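Sortase (Actinomyces oris, PDB 2XWG) probably acts as a pilus-type (class C) sortase, a calcium-binding membrane enzyme whose catalytic domain is thought to join fimbrial subunits through an acyl-thioester intermediate. Local coordinates at residues L163-S175 / T180-K192. Residues are numbered along the deposited sequence; the frame is centred on the assembly and turned at random.
Sequences LNQLKKGDVFYVS and TLKYEVNDITVVK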
loop_
_atom_site.group_PDB
_atom_site.type_symbol
_atom_site.label_atom_id
_atom_site.label_comp_id
_atom_site.label_asym_id
_atom_site.label_seq_id
_atom_site.Cartn_x
_atom_site.Cartn_y
_atom_site.Cartn_z
ATOM N N LEU A 163 -3.040 10.231 8.968
ATOM C CA LEU A 163 -3.364 10.293 7.554
ATOM C C LEU A 163 -4.380 11.408 7.313
ATOM O O LEU A 163 -4.339 12.061 6.271
ATOM C CB LEU A 163 -3.904 8.939 7.072
ATOM C CG LEU A 163 -3.432 8.509 5.680
ATOM C CD1 LEU A 163 -1.925 8.518 5.659
ATOM C CD2 LEU A 163 -3.957 7.138 5.319
ATOM N N ASN A 164 -5.275 11.639 8.281
ATOM C CA ASN A 164 -6.283 12.698 8.179
ATOM C C ASN A 164 -5.761 14.140 8.212
ATOM O O ASN A 164 -6.563 15.057 8.334
ATOM C CB ASN A 164 -7.347 12.532 9.269
ATOM C CG ASN A 164 -6.744 12.525 10.663
ATOM O OD1 ASN A 164 -5.616 12.971 10.862
ATOM N ND2 ASN A 164 -7.487 12.008 11.630
ATOM N N GLN A 165 -4.444 14.351 8.133
ATOM C CA GLN A 165 -3.910 15.712 8.055
ATOM C C GLN A 165 -3.446 16.033 6.649
ATOM O O GLN A 165 -3.201 17.195 6.300
ATOM C CB GLN A 165 -2.773 15.936 9.038
ATOM C CG GLN A 165 -3.205 15.788 10.476
ATOM C CD GLN A 165 -2.045 15.936 11.413
ATOM O OE1 GLN A 165 -2.089 15.497 12.576
ATOM N NE2 GLN A 165 -0.967 16.538 10.904
ATOM N N LEU A 166 -3.352 14.993 5.831
ATOM C CA LEU A 166 -2.909 15.158 4.455
ATOM C C LEU A 166 -3.962 15.913 3.648
ATOM O O LEU A 166 -5.153 15.732 3.884
ATOM C CB LEU A 166 -2.662 13.785 3.821
ATOM C CG LEU A 166 -1.399 13.008 4.249
ATOM C CD1 LEU A 166 -1.223 11.812 3.349
ATOM C CD2 LEU A 166 -0.199 13.872 4.153
ATOM N N LYS A 167 -3.520 16.743 2.703
ATOM C CA LYS A 167 -4.410 17.292 1.678
ATOM C C LYS A 167 -3.790 17.190 0.275
ATOM O O LYS A 167 -2.635 16.767 0.122
ATOM C CB LYS A 167 -4.844 18.736 2.008
ATOM C CG LYS A 167 -3.734 19.784 1.971
ATOM C CD LYS A 167 -3.063 19.971 3.328
ATOM C CE LYS A 167 -4.024 20.489 4.394
ATOM N NZ LYS A 167 -4.535 21.890 4.162
ATOM N N LYS A 168 -4.553 17.559 -0.752
ATOM C CA LYS A 168 -4.069 17.441 -2.132
ATOM C C LYS A 168 -2.771 18.242 -2.334
ATOM O O LYS A 168 -2.566 19.271 -1.701
ATOM C CB LYS A 168 -5.162 17.842 -3.145
ATOM C CG LYS A 168 -6.405 16.925 -3.123
ATOM C CD LYS A 168 -7.539 17.387 -4.064
ATOM C CE LYS A 168 -8.905 16.856 -3.564
ATOM N NZ LYS A 168 -9.797 16.315 -4.641
ATOM N N GLY A 169 -1.880 17.746 -3.184
ATOM C CA GLY A 169 -0.586 18.381 -3.364
ATOM C C GLY A 169 0.464 17.989 -2.327
ATOM O O GLY A 169 1.663 18.290 -2.482
ATOM N N ASP A 170 0.022 17.346 -1.248
ATOM C CA ASP A 170 0.969 16.757 -0.309
ATOM C C ASP A 170 1.699 15.591 -0.985
ATOM O O ASP A 170 1.187 14.934 -1.899
ATOM C CB ASP A 170 0.301 16.327 1.006
ATOM C CG ASP A 170 0.232 17.459 2.027
ATOM O OD1 ASP A 170 1.072 18.388 1.930
ATOM O OD2 ASP A 170 -0.653 17.430 2.923
ATOM N N VAL A 171 2.913 15.351 -0.524
ATOM C CA VAL A 171 3.819 14.473 -1.222
ATOM C C VAL A 171 4.189 13.303 -0.331
ATOM O O VAL A 171 4.295 13.476 0.878
ATOM C CB VAL A 171 5.053 15.282 -1.599
ATOM C CG1 VAL A 171 6.306 14.547 -1.263
ATOM C CG2 VAL A 171 4.987 15.664 -3.066
ATOM N N PHE A 172 4.314 12.109 -0.916
ATOM C CA PHE A 172 4.982 10.978 -0.258
ATOM C C PHE A 172 5.892 10.209 -1.197
ATOM O O PHE A 172 5.778 10.330 -2.421
ATOM C CB PHE A 172 4.015 10.013 0.445
ATOM C CG PHE A 172 2.982 9.390 -0.448
ATOM C CD1 PHE A 172 1.734 9.994 -0.622
ATOM C CD2 PHE A 172 3.216 8.179 -1.044
ATOM C CE1 PHE A 172 0.762 9.416 -1.405
ATOM C CE2 PHE A 172 2.258 7.583 -1.842
ATOM C CZ PHE A 172 1.023 8.207 -2.027
ATOM N N TYR A 173 6.795 9.418 -0.611
ATOM C CA TYR A 173 7.806 8.697 -1.374
ATOM C C TYR A 173 7.804 7.251 -0.985
ATOM O O TYR A 173 7.804 6.939 0.189
ATOM C CB TYR A 173 9.180 9.229 -1.052
ATOM C CG TYR A 173 9.351 10.691 -1.318
ATOM C CD1 TYR A 173 9.786 11.140 -2.547
ATOM C CD2 TYR A 173 9.102 11.630 -0.329
ATOM C CE1 TYR A 173 9.968 12.487 -2.799
ATOM C CE2 TYR A 173 9.296 12.978 -0.561
ATOM C CZ TYR A 173 9.732 13.397 -1.801
ATOM O OH TYR A 173 9.913 14.742 -2.050
ATOM N N VAL A 174 7.846 6.367 -1.969
ATOM C CA VAL A 174 7.911 4.939 -1.712
ATOM C C VAL A 174 9.231 4.372 -2.274
ATOM O O VAL A 174 9.380 4.268 -3.489
ATOM C CB VAL A 174 6.711 4.238 -2.348
ATOM C CG1 VAL A 174 6.754 2.739 -2.078
ATOM C CG2 VAL A 174 5.416 4.850 -1.824
ATOM N N SER A 175 10.183 4.037 -1.400
ATOM C CA SER A 175 11.455 3.425 -1.820
ATOM C C SER A 175 11.467 1.896 -1.768
ATOM O O SER A 175 11.053 1.298 -0.779
ATOM C CB SER A 175 12.610 3.960 -0.981
ATOM O OG SER A 175 12.756 5.345 -1.222
ATOM N N THR A 180 13.507 5.271 -5.655
ATOM C CA THR A 180 12.557 6.035 -4.861
ATOM C C THR A 180 11.479 6.657 -5.737
ATOM O O THR A 180 11.783 7.386 -6.674
ATOM C CB THR A 180 13.245 7.142 -4.046
ATOM O OG1 THR A 180 14.130 6.555 -3.084
ATOM C CG2 THR A 180 12.227 7.971 -3.293
ATOM N N LEU A 181 10.219 6.376 -5.413
ATOM C CA LEU A 181 9.093 6.821 -6.205
ATOM C C LEU A 181 8.389 7.993 -5.519
ATOM O O LEU A 181 7.931 7.857 -4.386
ATOM C CB LEU A 181 8.103 5.675 -6.342
ATOM C CG LEU A 181 8.613 4.278 -6.676
ATOM C CD1 LEU A 181 7.415 3.386 -6.902
ATOM C CD2 LEU A 181 9.528 4.270 -7.904
ATOM N N LYS A 182 8.295 9.137 -6.191
ATOM C CA LYS A 182 7.569 10.260 -5.629
ATOM C C LYS A 182 6.128 10.239 -6.090
ATOM O O LYS A 182 5.881 10.191 -7.296
ATOM C CB LYS A 182 8.207 11.572 -6.059
ATOM C CG LYS A 182 7.555 12.808 -5.477
ATOM C CD LYS A 182 8.273 14.059 -5.960
ATOM C CE LYS A 182 7.780 15.300 -5.249
ATOM N NZ LYS A 182 8.324 16.565 -5.871
ATOM N N TYR A 183 5.181 10.269 -5.143
ATOM C CA TYR A 183 3.749 10.446 -5.452
ATOM C C TYR A 183 3.201 11.759 -4.892
ATOM O O TYR A 183 3.648 12.227 -3.847
ATOM C CB TYR A 183 2.923 9.281 -4.915
ATOM C CG TYR A 183 3.282 7.986 -5.572
ATOM C CD1 TYR A 183 4.351 7.253 -5.133
ATOM C CD2 TYR A 183 2.560 7.506 -6.637
ATOM C CE1 TYR A 183 4.699 6.079 -5.738
ATOM C CE2 TYR A 183 2.886 6.333 -7.241
ATOM C CZ TYR A 183 3.967 5.620 -6.794
ATOM O OH TYR A 183 4.321 4.432 -7.401
ATOM N N GLU A 184 2.239 12.357 -5.590
ATOM C CA GLU A 184 1.591 13.567 -5.103
ATOM C C GLU A 184 0.114 13.253 -4.846
ATOM O O GLU A 184 -0.536 12.610 -5.670
ATOM C CB GLU A 184 1.758 14.707 -6.113
ATOM C CG GLU A 184 1.048 16.007 -5.719
ATOM C CD GLU A 184 1.148 17.108 -6.789
ATOM O OE1 GLU A 184 0.871 16.819 -7.982
ATOM O OE2 GLU A 184 1.500 18.262 -6.431
ATOM N N VAL A 185 -0.410 13.677 -3.696
ATOM C CA VAL A 185 -1.790 13.361 -3.319
ATOM C C VAL A 185 -2.784 14.119 -4.191
ATOM O O VAL A 185 -2.734 15.346 -4.284
ATOM C CB VAL A 185 -2.059 13.717 -1.854
ATOM C CG1 VAL A 185 -3.525 13.513 -1.508
ATOM C CG2 VAL A 185 -1.166 12.910 -0.945
ATOM N N ASN A 186 -3.694 13.403 -4.836
ATOM C CA ASN A 186 -4.651 14.083 -5.692
ATOM C C ASN A 186 -6.086 13.594 -5.523
ATOM O O ASN A 186 -6.940 13.867 -6.368
ATOM C CB ASN A 186 -4.230 14.000 -7.158
ATOM C CG ASN A 186 -4.427 12.613 -7.744
ATOM O OD1 ASN A 186 -5.051 11.734 -7.128
ATOM N ND2 ASN A 186 -3.913 12.413 -8.956
ATOM N N ASP A 187 -6.354 12.879 -4.434
ATOM C CA ASP A 187 -7.712 12.444 -4.143
ATOM C C ASP A 187 -7.831 11.928 -2.713
ATOM O O ASP A 187 -7.127 11.010 -2.305
ATOM C CB ASP A 187 -8.165 11.380 -5.152
ATOM C CG ASP A 187 -9.688 11.190 -5.185
ATOM O OD1 ASP A 187 -10.437 12.076 -4.689
ATOM O OD2 ASP A 187 -10.129 10.147 -5.738
ATOM N N ILE A 188 -8.734 12.537 -1.953
ATOM C CA ILE A 188 -8.992 12.122 -0.583
ATOM C C ILE A 188 -10.480 11.888 -0.433
ATOM O O ILE A 188 -11.288 12.604 -1.014
ATOM C CB ILE A 188 -8.497 13.174 0.407
ATOM C CG1 ILE A 188 -7.055 13.559 0.043
ATOM C CG2 ILE A 188 -8.622 12.659 1.829
ATOM C CD1 ILE A 188 -6.330 14.353 1.098
ATOM N N THR A 189 -10.839 10.881 0.346
ATOM C CA THR A 189 -12.164 10.297 0.248
ATOM C C THR A 189 -12.456 9.382 1.423
ATOM O O THR A 189 -11.666 8.489 1.708
ATOM C CB THR A 189 -12.251 9.429 -1.015
ATOM O OG1 THR A 189 -12.317 10.272 -2.170
ATOM C CG2 THR A 189 -13.483 8.549 -0.961
ATOM N N VAL A 190 -13.576 9.598 2.106
ATOM C CA VAL A 190 -14.002 8.702 3.174
ATOM C C VAL A 190 -14.982 7.742 2.552
ATOM O O VAL A 190 -15.517 8.032 1.506
ATOM C CB VAL A 190 -14.610 9.475 4.334
ATOM C CG1 VAL A 190 -15.289 8.540 5.302
ATOM C CG2 VAL A 190 -13.513 10.253 5.035
ATOM N N VAL A 191 -15.199 6.583 3.149
ATOM C CA VAL A 191 -15.859 5.522 2.410
ATOM C C VAL A 191 -16.244 4.398 3.349
ATOM O O VAL A 191 -15.705 4.295 4.430
ATOM C CB VAL A 191 -14.948 5.031 1.258
ATOM C CG1 VAL A 191 -14.766 3.507 1.268
ATOM C CG2 VAL A 191 -15.470 5.524 -0.071
ATOM N N LYS A 192 -17.212 3.583 2.963
ATOM C CA LYS A 192 -17.620 2.454 3.783
ATOM C C LYS A 192 -16.714 1.276 3.475
ATOM O O LYS A 192 -16.250 1.139 2.344
ATOM C CB LYS A 192 -19.071 2.064 3.472
ATOM C CG LYS A 192 -20.123 2.984 4.045
ATOM C CD LYS A 192 -21.521 2.508 3.641
ATOM C CE LYS A 192 -22.595 3.529 4.018
ATOM N NZ LYS A 192 -22.326 4.873 3.398
#
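Lys182 runs out alongside Tyr173 on one face of the hairpin, the two side chains pointing the same way. Its chain is fully extended, with CG anti to the backbone N (chi1 -178°), which lays the methylenes alongside the phenol. CB lies 3.8 Å from Tyr173 CE1, CG closes on the same CE1, CD stays next to it, and CE reaches Val171 CG2 at 3.6 Å while also passing near Tyr173 OH. At the end of this face, Ser175 OG and Thr180 OG1 share a hydrogen bond of 2.6 Å. The strands 171-176 and 179-191 form an antiparallel beta hairpin of the sortase beta-barrel, flanked by strands 221-229 and 103-107; Phe172 with Tyr183 and Val174 with Leu181 are its hydrogen-bonded pairs, each exchanging two N-H...O bonds. On the buried face, Tyr183 CB sits over the Phe172 ring, 3.8 Å from its centroid; the ring planes are within 17° of parallel, but the centroids are too far offset for a true stack. Val185 CG2 meets the edge of Phe172, 4.0 Å from CE1. Val208 touches the side chains of both aromatics, and Tyr183 OH is hydrogen-bonded to Asp206 OD1. Farther along, a type II turn from Lys167 to Asp170 docks on Val185: Gly169 N donates to Val185 O, and Val185 N returns a nearly straight bond to Asp170 O (2.7 Å, 171°). Asp170 OD2 accepts Lys167 N, while Ile188 CD1 lies against Leu166 O at 3.3 Å.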